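Local coordinates for protein ORF10 (Moritella marina, PDB 6RIW) that forms the ketosynthase–chain length factor didomain of a polyunsaturated fatty acid synthase subunit, which probably condenses acyl chains bound to acyl carrier protein, at residues A[528-540]-A[906-918]. Residues are numbered along the deposited sequence; the frame is centred on the assembly and turned at random.
Sequences SYVEQLDIDFLRF and LVKTIKLGGQLIS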
loop_
_atom_site.group_PDB
_atom_site.type_symbol
_atom_site.label_atom_id
_atom_site.label_comp_id
_atom_site.label_asym_id
_atom_site.label_seq_id
_atom_site.Cartn_x
_atom_site.Cartn_y
_atom_site.Cartn_z
ATOM N N SER A 528 -9.645 9.881 20.760
ATOM C CA SER A 528 -10.595 10.369 19.757
ATOM C C SER A 528 -11.016 9.210 18.845
ATOM O O SER A 528 -10.589 9.061 17.699
ATOM C CB SER A 528 -9.988 11.535 18.987
ATOM O OG SER A 528 -10.877 12.033 18.008
ATOM N N TYR A 529 -11.868 8.352 19.398
ATOM C CA TYR A 529 -12.333 7.189 18.665
ATOM C C TYR A 529 -13.506 7.570 17.785
ATOM O O TYR A 529 -14.304 8.461 18.120
ATOM C CB TYR A 529 -12.786 6.072 19.609
ATOM C CG TYR A 529 -11.716 5.518 20.504
ATOM C CD1 TYR A 529 -10.795 4.589 20.020
ATOM C CD2 TYR A 529 -11.599 5.931 21.842
ATOM C CE1 TYR A 529 -9.805 4.065 20.837
ATOM C CE2 TYR A 529 -10.599 5.415 22.655
ATOM C CZ TYR A 529 -9.718 4.469 22.149
ATOM O OH TYR A 529 -8.728 3.956 22.972
ATOM N N VAL A 530 -13.639 6.845 16.679
ATOM C CA VAL A 530 -14.824 6.905 15.833
ATOM C C VAL A 530 -15.711 5.716 16.205
ATOM O O VAL A 530 -15.326 4.560 16.003
ATOM C CB VAL A 530 -14.455 6.887 14.342
ATOM C CG1 VAL A 530 -15.722 6.781 13.481
ATOM C CG2 VAL A 530 -13.669 8.135 13.969
ATOM N N GLU A 531 -16.911 5.981 16.743
ATOM C CA GLU A 531 -17.764 4.858 17.124
ATOM C C GLU A 531 -18.474 4.258 15.916
ATOM O O GLU A 531 -18.615 3.034 15.816
ATOM C CB GLU A 531 -18.787 5.294 18.190
ATOM C CG GLU A 531 -19.881 4.224 18.447
ATOM C CD GLU A 531 -20.632 4.411 19.770
ATOM O OE1 GLU A 531 -20.592 5.524 20.347
ATOM O OE2 GLU A 531 -21.274 3.433 20.223
ATOM N N GLN A 532 -18.909 5.097 14.978
ATOM C CA GLN A 532 -19.726 4.652 13.857
ATOM C C GLN A 532 -19.733 5.734 12.786
ATOM O O GLN A 532 -19.400 6.891 13.042
ATOM C CB GLN A 532 -21.158 4.336 14.312
ATOM C CG GLN A 532 -21.863 5.525 14.933
ATOM C CD GLN A 532 -23.132 5.116 15.685
ATOM O OE1 GLN A 532 -23.133 4.152 16.452
ATOM N NE2 GLN A 532 -24.213 5.837 15.447
ATOM N N LEU A 533 -20.138 5.348 11.581
ATOM C CA LEU A 533 -20.394 6.306 10.519
ATOM C C LEU A 533 -21.756 6.031 9.895
ATOM O O LEU A 533 -22.218 4.887 9.859
ATOM C CB LEU A 533 -19.306 6.251 9.450
ATOM C CG LEU A 533 -19.076 4.831 8.938
ATOM C CD1 LEU A 533 -19.788 4.632 7.607
ATOM C CD2 LEU A 533 -17.609 4.549 8.777
ATOM N N ASP A 534 -22.391 7.091 9.403
ATOM C CA ASP A 534 -23.595 6.995 8.584
ATOM C C ASP A 534 -23.219 7.217 7.123
ATOM O O ASP A 534 -22.563 8.212 6.794
ATOM C CB ASP A 534 -24.634 8.038 8.994
ATOM C CG ASP A 534 -24.968 8.002 10.474
ATOM O OD1 ASP A 534 -24.428 7.146 11.217
ATOM O OD2 ASP A 534 -25.784 8.853 10.893
ATOM N N ILE A 535 -23.637 6.307 6.249
ATOM C CA ILE A 535 -23.259 6.389 4.843
ATOM C C ILE A 535 -24.458 6.020 3.977
ATOM O O ILE A 535 -25.259 5.154 4.341
ATOM C CB ILE A 535 -22.034 5.491 4.553
ATOM C CG1 ILE A 535 -21.432 5.797 3.180
ATOM C CG2 ILE A 535 -22.380 4.022 4.696
ATOM C CD1 ILE A 535 -19.910 5.568 3.121
ATOM N N ASP A 536 -24.580 6.687 2.830
ATOM C CA ASP A 536 -25.668 6.437 1.879
ATOM C C ASP A 536 -25.285 5.257 0.994
ATOM O O ASP A 536 -24.501 5.404 0.056
ATOM C CB ASP A 536 -25.947 7.681 1.039
ATOM C CG ASP A 536 -26.875 7.401 -0.150
ATOM O OD1 ASP A 536 -27.606 6.390 -0.134
ATOM O OD2 ASP A 536 -26.882 8.209 -1.099
ATOM N N PHE A 537 -25.873 4.084 1.276
ATOM C CA PHE A 537 -25.557 2.877 0.511
ATOM C C PHE A 537 -25.914 3.023 -0.960
ATOM O O PHE A 537 -25.305 2.366 -1.812
ATOM C CB PHE A 537 -26.288 1.666 1.093
ATOM C CG PHE A 537 -25.554 0.981 2.215
ATOM C CD1 PHE A 537 -24.792 1.707 3.115
ATOM C CD2 PHE A 537 -25.646 -0.394 2.381
ATOM C CE1 PHE A 537 -24.127 1.074 4.152
ATOM C CE2 PHE A 537 -24.984 -1.037 3.417
ATOM C CZ PHE A 537 -24.221 -0.302 4.303
ATOM N N LEU A 538 -26.894 3.875 -1.277
ATOM C CA LEU A 538 -27.298 4.072 -2.667
ATOM C C LEU A 538 -26.185 4.719 -3.482
ATOM O O LEU A 538 -25.821 4.225 -4.554
ATOM C CB LEU A 538 -28.562 4.934 -2.735
ATOM C CG LEU A 538 -29.911 4.256 -2.469
ATOM C CD1 LEU A 538 -31.023 4.997 -3.189
ATOM C CD2 LEU A 538 -29.864 2.786 -2.878
ATOM N N ARG A 539 -25.642 5.833 -2.993
ATOM C CA ARG A 539 -24.629 6.555 -3.753
ATOM C C ARG A 539 -23.336 5.763 -3.882
ATOM O O ARG A 539 -22.658 5.850 -4.911
ATOM C CB ARG A 539 -24.357 7.903 -3.100
ATOM C CG ARG A 539 -23.116 8.597 -3.628
ATOM C CD ARG A 539 -23.329 10.081 -3.712
ATOM N NE ARG A 539 -22.177 10.772 -4.267
ATOM C CZ ARG A 539 -22.056 11.103 -5.547
ATOM N NH1 ARG A 539 -23.024 10.791 -6.411
ATOM N NH2 ARG A 539 -20.973 11.745 -5.962
ATOM N N PHE A 540 -22.984 4.976 -2.872
ATOM C CA PHE A 540 -21.696 4.303 -2.835
ATOM C C PHE A 540 -21.764 2.823 -3.213
ATOM O O PHE A 540 -20.737 2.138 -3.152
ATOM C CB PHE A 540 -21.071 4.484 -1.443
ATOM C CG PHE A 540 -20.688 5.907 -1.153
ATOM C CD1 PHE A 540 -19.638 6.497 -1.835
ATOM C CD2 PHE A 540 -21.403 6.666 -0.248
ATOM C CE1 PHE A 540 -19.281 7.817 -1.602
ATOM C CE2 PHE A 540 -21.055 7.984 -0.004
ATOM C CZ PHE A 540 -19.982 8.560 -0.691
ATOM N N LEU A 906 -30.446 5.464 0.794
ATOM C CA LEU A 906 -30.520 4.435 1.830
ATOM C C LEU A 906 -29.358 4.598 2.806
ATOM O O LEU A 906 -28.300 3.992 2.637
ATOM C CB LEU A 906 -30.513 3.030 1.206
ATOM C CG LEU A 906 -30.330 1.812 2.119
ATOM C CD1 LEU A 906 -31.585 1.538 2.936
ATOM C CD2 LEU A 906 -29.907 0.567 1.320
ATOM N N VAL A 907 -29.555 5.429 3.824
ATOM C CA VAL A 907 -28.500 5.729 4.786
ATOM C C VAL A 907 -28.491 4.669 5.878
ATOM O O VAL A 907 -29.529 4.379 6.483
ATOM C CB VAL A 907 -28.685 7.128 5.380
ATOM C CG1 VAL A 907 -27.655 7.361 6.477
ATOM C CG2 VAL A 907 -28.564 8.174 4.280
ATOM N N LYS A 908 -27.316 4.094 6.134
ATOM C CA LYS A 908 -27.156 3.041 7.119
ATOM C C LYS A 908 -25.996 3.369 8.050
ATOM O O LYS A 908 -25.012 4.000 7.649
ATOM C CB LYS A 908 -26.921 1.690 6.445
ATOM C CG LYS A 908 -28.107 1.192 5.618
ATOM C CD LYS A 908 -28.587 -0.175 6.103
ATOM C CE LYS A 908 -30.052 -0.408 5.768
ATOM N NZ LYS A 908 -30.789 -1.035 6.901
ATOM N N THR A 909 -26.122 2.926 9.300
ATOM C CA THR A 909 -25.098 3.123 10.322
ATOM C C THR A 909 -24.198 1.895 10.376
ATOM O O THR A 909 -24.687 0.766 10.430
ATOM C CB THR A 909 -25.736 3.372 11.688
ATOM O OG1 THR A 909 -26.432 4.620 11.662
ATOM C CG2 THR A 909 -24.670 3.415 12.783
ATOM N N ILE A 910 -22.888 2.111 10.328
ATOM C CA ILE A 910 -21.917 1.029 10.415
ATOM C C ILE A 910 -21.009 1.319 11.599
ATOM O O ILE A 910 -20.421 2.407 11.679
ATOM C CB ILE A 910 -21.112 0.885 9.119
ATOM C CG1 ILE A 910 -22.054 0.466 7.989
ATOM C CG2 ILE A 910 -19.992 -0.132 9.296
ATOM C CD1 ILE A 910 -21.599 0.901 6.630
ATOM N N LYS A 911 -20.928 0.371 12.530
ATOM C CA LYS A 911 -20.102 0.521 13.718
ATOM C C LYS A 911 -18.702 -0.005 13.443
ATOM O O LYS A 911 -18.529 -1.013 12.754
ATOM C CB LYS A 911 -20.714 -0.221 14.910
ATOM C CG LYS A 911 -21.908 0.511 15.520
ATOM C CD LYS A 911 -22.533 -0.269 16.664
ATOM C CE LYS A 911 -23.649 0.530 17.338
ATOM N NZ LYS A 911 -23.118 1.749 18.025
ATOM N N LEU A 912 -17.704 0.698 13.969
ATOM C CA LEU A 912 -16.330 0.216 13.895
ATOM C C LEU A 912 -16.124 -0.881 14.945
ATOM O O LEU A 912 -16.849 -0.965 15.939
ATOM C CB LEU A 912 -15.350 1.371 14.107
ATOM C CG LEU A 912 -15.072 2.192 12.841
ATOM C CD1 LEU A 912 -16.285 3.020 12.464
ATOM C CD2 LEU A 912 -13.873 3.108 13.079
ATOM N N GLY A 913 -15.129 -1.729 14.718
ATOM C CA GLY A 913 -14.980 -2.906 15.540
ATOM C C GLY A 913 -15.946 -3.963 15.054
ATOM O O GLY A 913 -16.113 -4.164 13.847
ATOM N N GLY A 914 -16.601 -4.646 15.980
ATOM C CA GLY A 914 -17.563 -5.652 15.585
ATOM C C GLY A 914 -18.013 -6.455 16.785
ATOM O O GLY A 914 -17.864 -6.026 17.929
ATOM N N GLN A 915 -18.565 -7.629 16.489
ATOM C CA GLN A 915 -19.076 -8.538 17.511
ATOM C C GLN A 915 -18.076 -8.743 18.647
ATOM O O GLN A 915 -16.869 -8.872 18.421
ATOM C CB GLN A 915 -19.402 -9.880 16.850
ATOM C CG GLN A 915 -19.892 -10.959 17.791
ATOM C CD GLN A 915 -20.664 -12.011 17.050
ATOM O OE1 GLN A 915 -20.142 -12.656 16.145
ATOM N NE2 GLN A 915 -21.925 -12.176 17.410
ATOM N N LEU A 916 -18.586 -8.759 19.874
ATOM C CA LEU A 916 -17.742 -9.028 21.034
ATOM C C LEU A 916 -17.302 -10.493 21.008
ATOM O O LEU A 916 -18.149 -11.390 21.041
ATOM C CB LEU A 916 -18.498 -8.707 22.318
ATOM C CG LEU A 916 -19.132 -7.311 22.259
ATOM C CD1 LEU A 916 -20.297 -7.172 23.241
ATOM C CD2 LEU A 916 -18.068 -6.278 22.531
ATOM N N ILE A 917 -15.983 -10.735 20.939
ATOM C CA ILE A 917 -15.476 -12.097 20.753
ATOM C C ILE A 917 -15.904 -13.010 21.904
ATOM O O ILE A 917 -16.420 -14.115 21.682
ATOM C CB ILE A 917 -13.942 -12.095 20.602
ATOM C CG1 ILE A 917 -13.487 -11.245 19.402
ATOM C CG2 ILE A 917 -13.424 -13.540 20.448
ATOM C CD1 ILE A 917 -11.971 -10.981 19.413
ATOM N N SER A 918 -15.644 -12.599 23.148
ATOM C CA SER A 918 -15.895 -13.497 24.266
ATOM C C SER A 918 -17.385 -13.793 24.400
ATOM O O SER A 918 -17.788 -14.955 24.535
ATOM C CB SER A 918 -15.339 -12.907 25.554
ATOM O OG SER A 918 -15.566 -13.797 26.636
HETATM O O HOH W 1 -17.720 1.026 17.566
#
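Val530 CG1 meets Leu912 CD1 at 3.9 Å, and Leu912 also touches Glu743 of strand 741-752. Glu531 O accepts from Leu912 N and from a water that also donates to Leu912 O; OE1 pairs with Arg499, and OE2 makes a longer salt bridge with Lys911 NZ at 3.3 Å. Gln532, with CG between its backbone N and carbonyl carbon (chi1 60°), runs alongside Lys911, whose NZ donates to OE1 at 2.9 Å, almost in line with the C=O bond (175°). An alanine in its place would strip the amide from beside the Thr909 methyl and would probably leave Lys911 NZ with Glu531 alone across the contact. Leu533 and Ile535 form hydrogen-bonded antiparallel pairs with Ile910 and Lys908 (Ile910 N to Leu533 O 2.9 Å, N-H...O 170°); the side chains of Leu533, Ile535 and Ile910 touch helix 552-567. On the other face, Thr909 OG1 reaches Asp534 OD1 at 3.3 Å from above the carboxylate plane. Asp536, the N-cap of 537-540, takes Leu538 N and Leu906 N on OD1 from opposite carboxylate faces. Phe537 N donates to Leu906 O (2.8 Å); Lys908 CB sits over one ring face, toward the rim, 4.0 Å from the centroid (CH-pi), and Ile910 CD1 abuts the edge, 3.5 Å from CE1. Thus a two-stranded antiparallel ribbon pairs 907-911 with the second ketosynthase-like region, mainly apolar on the face of Leu533, mainly polar on that of Gln532.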